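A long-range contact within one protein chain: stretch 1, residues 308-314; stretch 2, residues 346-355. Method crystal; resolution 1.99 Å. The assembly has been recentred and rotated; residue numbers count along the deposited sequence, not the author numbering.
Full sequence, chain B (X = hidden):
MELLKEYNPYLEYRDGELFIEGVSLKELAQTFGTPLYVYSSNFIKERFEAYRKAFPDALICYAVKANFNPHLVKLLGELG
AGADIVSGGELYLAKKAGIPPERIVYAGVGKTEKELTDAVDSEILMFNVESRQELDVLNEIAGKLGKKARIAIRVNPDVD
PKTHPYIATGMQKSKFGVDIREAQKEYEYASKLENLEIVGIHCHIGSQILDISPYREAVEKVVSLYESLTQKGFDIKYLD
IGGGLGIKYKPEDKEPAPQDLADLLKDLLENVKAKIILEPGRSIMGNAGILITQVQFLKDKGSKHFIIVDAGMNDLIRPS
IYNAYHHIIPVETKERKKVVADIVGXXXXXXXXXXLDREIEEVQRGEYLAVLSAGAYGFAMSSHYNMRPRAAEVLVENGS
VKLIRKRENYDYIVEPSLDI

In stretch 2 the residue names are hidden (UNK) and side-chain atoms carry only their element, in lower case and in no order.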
ATOM      1  N   ILE B 308       1.827  15.349 -14.651  1.00 15.83           N
ATOM      2  CA  ILE B 308       2.116  13.928 -14.410  1.00 16.29           C
ATOM      3  C   ILE B 308       3.554  13.795 -13.933  1.00 15.77           C
ATOM      4  O   ILE B 308       4.481  14.246 -14.617  1.00 16.90           O
ATOM      5  CB  ILE B 308       1.856  13.073 -15.682  1.00 16.07           C
ATOM      6  CG1 ILE B 308       0.400  13.256 -16.143  1.00 16.61           C
ATOM      7  CG2 ILE B 308       2.191  11.575 -15.420  1.00 15.30           C
ATOM      8  CD1 ILE B 308       0.098  12.789 -17.579  1.00 18.58           C
ATOM      9  N   VAL B 309       3.729  13.196 -12.754  1.00 15.14           N
ATOM     10  CA  VAL B 309       5.043  13.091 -12.107  1.00 14.56           C
ATOM     11  C   VAL B 309       5.460  11.636 -11.934  1.00 14.50           C
ATOM     12  O   VAL B 309       4.667  10.733 -12.245  1.00 14.49           O
ATOM     13  CB  VAL B 309       5.075  13.862 -10.738  1.00 14.50           C
ATOM     14  CG1 VAL B 309       4.844  15.365 -10.970  1.00 14.13           C
ATOM     15  CG2 VAL B 309       4.037  13.288  -9.735  1.00 14.00           C
ATOM     16  N   ASP B 310       6.680  11.404 -11.435  1.00 14.21           N
ATOM     17  CA  ASP B 310       7.189  10.025 -11.341  1.00 14.17           C
ATOM     18  C   ASP B 310       6.905   9.340 -10.006  1.00 13.43           C
ATOM     19  O   ASP B 310       7.201   8.158  -9.826  1.00 13.78           O
ATOM     20  CB  ASP B 310       8.677   9.918 -11.760  1.00 14.34           C
ATOM     21  CG  ASP B 310       9.635  10.742 -10.882  1.00 15.33           C
ATOM     22  OD1 ASP B 310       9.231  11.369  -9.876  1.00 12.31           O
ATOM     23  OD2 ASP B 310      10.841  10.746 -11.216  1.00 16.08           O
ATOM     24  N   ALA B 311       6.317  10.079  -9.075  1.00 13.63           N
ATOM     25  CA  ALA B 311       5.917   9.526  -7.785  1.00 13.93           C
ATOM     26  C   ALA B 311       4.422   9.396  -7.751  1.00 14.60           C
ATOM     27  O   ALA B 311       3.690  10.286  -8.216  1.00 15.44           O
ATOM     28  CB  ALA B 311       6.387  10.412  -6.621  1.00 13.52           C
ATOM     29  N   GLY B 312       3.944   8.297  -7.194  1.00 15.26           N
ATOM     30  CA  GLY B 312       2.502   8.076  -7.112  1.00 15.51           C
ATOM     31  C   GLY B 312       2.066   7.483  -5.792  1.00 16.37           C
ATOM     32  O   GLY B 312       2.792   7.540  -4.776  1.00 15.21           O
ATOM     33  N   MET B 313       0.864   6.905  -5.803  1.00 16.37           N
ATOM     34  CA  MET B 313       0.287   6.323  -4.599  1.00 16.57           C
ATOM     35  C   MET B 313       1.147   5.176  -4.054  1.00 15.56           C
ATOM     36  O   MET B 313       1.021   4.801  -2.880  1.00 16.34           O
ATOM     37  CB  MET B 313      -1.150   5.858  -4.867  1.00 16.58           C
ATOM     38  CG  MET B 313      -1.253   4.670  -5.825  1.00 18.93           C
ATOM     39  SD  MET B 313      -2.976   4.260  -6.209  1.00 21.91           S
ATOM     40  CE  MET B 313      -3.596   3.669  -4.612  1.00 23.69           C
ATOM     41  N   ASN B 314       1.979   4.613  -4.923  1.00 14.99           N
ATOM     42  CA  ASN B 314       2.964   3.600  -4.547  1.00 15.39           C
ATOM     43  C   ASN B 314       4.045   4.154  -3.633  1.00 14.75           C
ATOM     44  O   ASN B 314       4.658   3.394  -2.877  1.00 14.85           O
ATOM     45  CB  ASN B 314       3.637   3.018  -5.802  1.00 15.23           C
ATOM     46  CG  ASN B 314       4.362   4.084  -6.635  1.00 16.80           C
ATOM     47  OD1 ASN B 314       3.770   5.074  -7.093  1.00 18.63           O
ATOM     48  ND2 ASN B 314       5.648   3.873  -6.850  1.00 16.68           N
ATOM     49  N   UNK B 346       2.400   7.923 -11.744  1.00 19.68           N
ATOM     50  CA  UNK B 346       2.611   6.967 -12.828  1.00 20.50           C
ATOM     51  C   UNK B 346       1.676   5.738 -12.765  1.00 20.96           C
ATOM     52  O   UNK B 346       1.546   5.018 -13.757  1.00 21.20           O
ATOM     53  c   UNK B 346       4.072   6.532 -12.611  1.00 20.11           C
ATOM     54  c   UNK B 346       4.249   6.596 -11.135  1.00 20.98           C
ATOM     55  c   UNK B 346       3.362   7.726 -10.642  1.00 19.55           C
ATOM     56  N   UNK B 347       1.036   5.515 -11.613  1.00 21.02           N
ATOM     57  CA  UNK B 347       0.269   4.283 -11.393  1.00 21.65           C
ATOM     58  C   UNK B 347      -0.989   4.243 -12.267  1.00 22.38           C
ATOM     59  O   UNK B 347      -1.651   5.280 -12.480  1.00 21.90           O
ATOM     60  c   UNK B 347      -1.115   2.911  -9.744  1.00 20.36           C
ATOM     61  c   UNK B 347      -0.133   4.094  -9.901  1.00 20.95           C
ATOM     62  c   UNK B 347       1.964   2.706  -9.168  1.00 18.06           C
ATOM     63  c   UNK B 347       1.116   3.988  -8.981  1.00 21.15           C
ATOM     64  N   UNK B 348      -1.314   3.041 -12.752  1.00 23.47           N
ATOM     65  CA  UNK B 348      -2.485   2.851 -13.598  1.00 24.35           C
ATOM     66  C   UNK B 348      -3.761   2.684 -12.754  1.00 24.25           C
ATOM     67  O   UNK B 348      -4.354   1.581 -12.658  1.00 24.43           O
ATOM     68  s   UNK B 348      -3.244   1.859 -16.070  1.00 30.57           S
ATOM     69  c   UNK B 348      -2.264   1.682 -14.568  1.00 24.90           C
ATOM     70  N   UNK B 349      -4.139   3.782 -12.101  1.00 23.45           N
ATOM     71  CA  UNK B 349      -5.388   3.909 -11.346  1.00 23.26           C
ATOM     72  C   UNK B 349      -5.867   5.344 -11.515  1.00 22.87           C
ATOM     73  O   UNK B 349      -5.066   6.265 -11.503  1.00 21.92           O
ATOM     74  c   UNK B 349      -5.165   3.676  -9.839  1.00 23.12           C
ATOM     75  c   UNK B 349      -4.753   2.269  -9.436  1.00 25.29           C
ATOM     76  c   UNK B 349      -5.921   1.283  -9.392  0.80 27.44           C
ATOM     77  o   UNK B 349      -7.040   1.615  -9.861  0.60 27.35           O
ATOM     78  o   UNK B 349      -5.713   0.167  -8.873  1.00 28.73           O
ATOM     79  N   UNK B 350      -7.178   5.525 -11.642  1.00 23.29           N
ATOM     80  CA  UNK B 350      -7.791   6.862 -11.644  1.00 23.69           C
ATOM     81  C   UNK B 350      -7.507   7.552 -10.314  1.00 23.31           C
ATOM     82  O   UNK B 350      -7.281   8.767 -10.269  1.00 23.34           O
ATOM     83  c   UNK B 350      -9.950   8.162 -11.959  1.00 25.83           C
ATOM     84  o   UNK B 350      -9.500   6.159 -13.216  1.00 26.02           O
ATOM     85  c   UNK B 350      -9.312   6.775 -11.932  1.00 24.20           C
ATOM     86  N   UNK B 351      -7.423   6.755  -9.249  1.00 22.38           N
ATOM     87  CA  UNK B 351      -7.198   7.278  -7.898  1.00 21.63           C
ATOM     88  C   UNK B 351      -5.753   7.546  -7.526  1.00 20.88           C
ATOM     89  O   UNK B 351      -5.482   7.901  -6.391  1.00 21.26           O
ATOM     90  N   UNK B 352      -4.821   7.365  -8.462  1.00 19.74           N
ATOM     91  CA  UNK B 352      -3.412   7.669  -8.219  1.00 18.88           C
ATOM     92  C   UNK B 352      -3.077   9.164  -8.443  1.00 18.42           C
ATOM     93  O   UNK B 352      -2.688   9.580  -9.538  1.00 18.14           O
ATOM     94  o   UNK B 352      -0.327   7.279 -10.027  1.00 18.11           O
ATOM     95  o   UNK B 352      -0.534   7.549  -7.878  1.00 20.69           O
ATOM     96  c   UNK B 352      -2.508   6.828  -9.105  1.00 18.43           C
ATOM     97  c   UNK B 352      -1.013   7.246  -8.993  1.00 20.16           C
ATOM     98  N   UNK B 353      -3.206   9.949  -7.387  1.00 17.65           N
ATOM     99  CA  UNK B 353      -2.901  11.371  -7.452  1.00 17.15           C
ATOM    100  C   UNK B 353      -2.173  11.778  -6.185  1.00 16.19           C
ATOM    101  O   UNK B 353      -2.289  11.099  -5.173  1.00 16.04           O
ATOM    102  c   UNK B 353      -6.006  12.563  -4.292  1.00 18.68           C
ATOM    103  c   UNK B 353      -7.043  11.640  -4.431  1.00 19.31           C
ATOM    104  c   UNK B 353      -6.224  11.075  -6.621  1.00 18.85           C
ATOM    105  c   UNK B 353      -5.094  12.731  -5.314  1.00 18.52           C
ATOM    106  c   UNK B 353      -7.141  10.883  -5.597  1.00 20.03           C
ATOM    107  c   UNK B 353      -5.183  11.986  -6.486  1.00 17.03           C
ATOM    108  c   UNK B 353      -4.197  12.181  -7.598  1.00 17.22           C
ATOM    109  N   UNK B 354      -1.420  12.874  -6.255  1.00 15.40           N
ATOM    110  CA  UNK B 354      -0.821  13.492  -5.083  1.00 14.26           C
ATOM    111  C   UNK B 354      -1.609  14.731  -4.613  1.00 14.10           C
ATOM    112  O   UNK B 354      -1.551  15.096  -3.441  1.00 14.37           O
ATOM    113  c   UNK B 354       0.634  13.864  -5.373  1.00 14.73           C
ATOM    114  c   UNK B 354       2.961  13.234  -6.023  1.00 13.67           C
ATOM    115  c   UNK B 354       1.598  11.623  -4.644  1.00 15.11           C
ATOM    116  c   UNK B 354       1.577  12.700  -5.750  1.00 14.14           C
ATOM    117  N   UNK B 355      -2.312  15.382  -5.541  1.00 14.26           N
ATOM    118  CA  UNK B 355      -3.173  16.551  -5.224  1.00 14.39           C
ATOM    119  C   UNK B 355      -4.169  16.778  -6.348  1.00 14.56           C
ATOM    120  O   UNK B 355      -3.855  16.535  -7.525  1.00 14.90           O
ATOM    121  c   UNK B 355      -2.333  17.809  -5.000  1.00 13.37           C
TER

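Position 346 carries three side-chain carbons that close a ring onto its own backbone N. The ring lies against the backbone of stretch 1 where the strand ending at Val309 gives way to loop: one ring carbon is 3.6 Å from Asp310 O, and the one bonded to N is 3.5 Å from both Ala311 C and Gly312 N. This is Pro346. It has no amide hydrogen to give, so the 3.6 Å between its N and Val309 O is packing, and the ring, puckered C-gamma endo, packs against the backbone of stretch 1.

Position 347 has four carbons, forked at the first, with one arm two carbons long. Its CA-to-CB bond points toward stretch 1, and the inner carbon of the longer arm meets Met313 CG at 4.0 Å and Asn314 OD1 at 3.4 Å: Ile347, with CG1 making both approaches.

At 348 there is one carbon and then a sulfur, and neither touches stretch 1; the residue is Cys348.

Position 349 shows three carbons, the third bearing two oxygens. The aliphatic part makes the contact, its second carbon lying 4.2 Å from Met313 SD. This is Glu349, and its carboxylate is hydrogen-bonded through OE2 elsewhere in the structure.

Position 350, one carbon carrying an oxygen and a second carbon, is exposed and out of reach of stretch 1; it is Thr350.

Position 351 has no side-chain atoms, and its backbone O lies 4.4 Å from Met313 SD: Gly351. Its phi/psi of -84/4 is open to other residues, and a CB would have room, so this contact does not explain the glycine.

Position 352 has two carbons, the second carrying two oxygens. One oxygen sits 2.6 Å from Met313 N, and the count gives Asp352. OD1 accepts a short hydrogen bond from that amide, at an N-H...acceptor angle of 153°, while OD2 accepts one from Ile347 N at 2.7 Å. The residue also closes a type I turn begun at Glu349, its N reaching Glu349 O at 3.2 Å.

Position 353 is one carbon followed by a ring of six. Its CA-to-CB bond points away from stretch 1, and the ring makes no contact there: Phe353.

Position 354 has four carbons, forked at the second. Although CA-to-CB points sideways, the fork comes nearer: one terminal carbon is 3.9 Å from Val309 CG2 and 3.7 Å from Ala311 O, a buried oxygen with no polar partner in the model. This is Leu354, and the carbon is CD1.

Position 355, a single carbon beyond reach of stretch 1, is Ala355.

The contact works by joining one polar clamp to apolar packing. Asp352 uses its two oxygens to hold two backbone amides, Met313 on the other stretch and Ile347 on its own, so the turn and the loop are fixed together. Gly312 permits this closeness: an ideal CB there would lie 2.6 Å from Asp352 OD1 and 2.8 Å from Pro346 CD, a clash with both. Around the clamp, Pro346, Ile347 and Leu354 pack on stretch 1, and Met313 has the largest area covered by the other stretch, 87 Å².

Stretch 2 (346-355) PICETGDFLA
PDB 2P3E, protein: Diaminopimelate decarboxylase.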